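Local coordinates for putative type III secretion protein YscO (Vibrio parahaemolyticus, PDB 4MH6) that is of unknown molecular function but probably takes part in type III secretion as a long coiled-coil protein, at residues Ala56-Ala61 against Gln112-Val117. Residues are numbered along the deposited sequence; the frame is centred on the assembly and turned at random.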
loop_
_atom_site.group_PDB
_atom_site.type_symbol
_atom_site.label_atom_id
_atom_site.label_comp_id
_atom_site.label_asym_id
_atom_site.label_seq_id
_atom_site.Cartn_x
_atom_site.Cartn_y
_atom_site.Cartn_z
ATOM N N ALA A 56 10.571 3.437 7.638
ATOM C CA ALA A 56 11.148 4.295 8.668
ATOM C C ALA A 56 11.309 3.493 9.931
ATOM O O ALA A 56 12.295 3.628 10.620
ATOM C CB ALA A 56 10.268 5.510 8.921
ATOM N N GLU A 57 10.313 2.672 10.239
ATOM C CA GLU A 57 10.361 1.806 11.413
ATOM C C GLU A 57 11.479 0.777 11.308
ATOM O O GLU A 57 12.122 0.436 12.310
ATOM C CB GLU A 57 9.013 1.117 11.632
ATOM C CG GLU A 57 8.024 1.972 12.405
ATOM C CD GLU A 57 8.479 2.227 13.850
ATOM O OE1 GLU A 57 7.947 3.191 14.454
ATOM O OE2 GLU A 57 9.370 1.479 14.391
ATOM N N LEU A 58 11.709 0.306 10.082
ATOM C CA LEU A 58 12.759 -0.670 9.812
ATOM C C LEU A 58 14.090 -0.062 10.082
ATOM O O LEU A 58 14.904 -0.635 10.776
ATOM C CB LEU A 58 12.708 -1.138 8.360
ATOM C CG LEU A 58 13.784 -2.148 7.940
ATOM C CD1 LEU A 58 13.900 -3.338 8.893
ATOM C CD2 LEU A 58 13.537 -2.619 6.509
ATOM N N GLN A 59 14.282 1.123 9.532
ATOM C CA GLN A 59 15.507 1.888 9.681
ATOM C C GLN A 59 15.851 2.020 11.189
ATOM O O GLN A 59 16.973 1.718 11.595
ATOM C CB GLN A 59 15.316 3.240 8.979
ATOM C CG GLN A 59 16.580 3.862 8.422
ATOM C CD GLN A 59 17.540 4.360 9.485
ATOM O OE1 GLN A 59 18.705 3.927 9.546
ATOM N NE2 GLN A 59 17.053 5.258 10.350
ATOM N N LYS A 60 14.866 2.404 12.015
ATOM C CA LYS A 60 15.045 2.546 13.476
ATOM C C LYS A 60 15.382 1.244 14.147
ATOM O O LYS A 60 16.243 1.196 15.033
ATOM C CB LYS A 60 13.775 3.070 14.145
ATOM C CG LYS A 60 13.456 4.506 13.801
ATOM C CD LYS A 60 12.151 4.956 14.432
ATOM C CE LYS A 60 11.814 6.378 13.994
ATOM N NZ LYS A 60 10.467 6.812 14.461
ATOM N N ALA A 61 14.671 0.188 13.759
ATOM C CA ALA A 61 14.906 -1.128 14.334
ATOM C C ALA A 61 16.355 -1.595 14.096
ATOM O O ALA A 61 16.988 -2.129 14.996
ATOM C CB ALA A 61 13.908 -2.130 13.779
ATOM N N GLN A 112 14.756 -9.866 16.214
ATOM C CA GLN A 112 13.460 -10.436 15.887
ATOM C C GLN A 112 12.557 -9.326 15.354
ATOM O O GLN A 112 11.846 -9.523 14.385
ATOM C CB GLN A 112 12.861 -11.101 17.144
ATOM C CG GLN A 112 11.496 -11.754 16.968
ATOM C CD GLN A 112 11.498 -12.864 15.925
ATOM O OE1 GLN A 112 12.476 -13.592 15.789
ATOM N NE2 GLN A 112 10.386 -13.002 15.189
ATOM N N ARG A 113 12.588 -8.173 16.013
ATOM C CA ARG A 113 11.830 -7.005 15.594
ATOM C C ARG A 113 12.215 -6.625 14.141
ATOM O O ARG A 113 11.339 -6.328 13.329
ATOM C CB ARG A 113 12.162 -5.849 16.510
ATOM C CG ARG A 113 11.469 -4.507 16.255
ATOM C CD ARG A 113 10.105 -4.349 16.928
ATOM N NE ARG A 113 8.950 -4.620 16.077
ATOM C CZ ARG A 113 8.222 -3.673 15.474
ATOM N NH1 ARG A 113 8.513 -2.379 15.614
ATOM N NH2 ARG A 113 7.187 -4.020 14.720
ATOM N N VAL A 114 13.510 -6.641 13.812
ATOM C CA VAL A 114 13.951 -6.288 12.444
ATOM C C VAL A 114 13.378 -7.251 11.419
ATOM O O VAL A 114 12.893 -6.839 10.370
ATOM C CB VAL A 114 15.486 -6.256 12.287
ATOM C CG1 VAL A 114 15.869 -6.131 10.832
ATOM C CG2 VAL A 114 16.086 -5.107 13.068
ATOM N N ALA A 115 13.458 -8.534 11.725
ATOM C CA ALA A 115 12.935 -9.557 10.854
ATOM C C ALA A 115 11.429 -9.316 10.630
ATOM O O ALA A 115 10.951 -9.296 9.482
ATOM C CB ALA A 115 13.169 -10.919 11.486
ATOM N N GLU A 116 10.703 -9.123 11.739
ATOM C CA GLU A 116 9.253 -8.884 11.712
ATOM C C GLU A 116 8.901 -7.669 10.876
ATOM O O GLU A 116 7.958 -7.734 10.075
ATOM C CB GLU A 116 8.672 -8.778 13.136
ATOM C CG GLU A 116 8.539 -10.149 13.819
ATOM C CD GLU A 116 8.184 -10.097 15.314
ATOM O OE1 GLU A 116 8.796 -9.302 16.074
ATOM O OE2 GLU A 116 7.334 -10.910 15.750
ATOM N N VAL A 117 9.667 -6.582 11.042
ATOM C CA VAL A 117 9.431 -5.358 10.282
ATOM C C VAL A 117 9.797 -5.560 8.811
ATOM O O VAL A 117 9.128 -4.996 7.925
ATOM C CB VAL A 117 10.185 -4.139 10.840
ATOM C CG1 VAL A 117 9.931 -2.932 9.958
ATOM C CG2 VAL A 117 9.735 -3.822 12.252
HETATM O O HOH W 1 11.069 -0.268 15.870
#
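V117 and L58 meet where the two helices press their apolar faces together. With CG1 anti to its own backbone N (chi1 178°), V117 reaches straight across, and that methyl comes to 3.6 Å from CA of L58 and 3.7 Å from its CB, at the root of the leucine. The tip finds V114 instead: L58 CD1 lies 3.9 Å from V114 CG1, the two side chains crossing at about a right angle. The other branch of V114, CG2, turns to A61 and sits 3.8 Å from its CB and 3.7 Å from its carbonyl O. Branched L58, V114 and V117 suit this face by offering methyls in two directions; A61, buried, suits it because its single methyl leaves room for V114 to lie against the backbone. The segments are parts of helices 18-84 and 90-167, which run back against each other as an antiparallel helical hairpin within a predicted coiled coil; here their axes pass 9.2 Å apart at 160°. L58 also rests on L121, and V117 on V54, so the apolar seam continues beyond these turns.

Along one border of the seam, partly exposed, long charged chains are at home. E57 OE2 and R113 NH1 stand 4.1 Å apart, too far for a salt bridge, with carboxylate and guanidinium planes turned 48° from each other. A water spans the gap, donating to E57 OE2 at 2.9 Å and weakly accepting from R113 NH1. Bends at chi2 and chi3 carry the guanidinium toward E57, one face lying over V117 CG2 of the next turn.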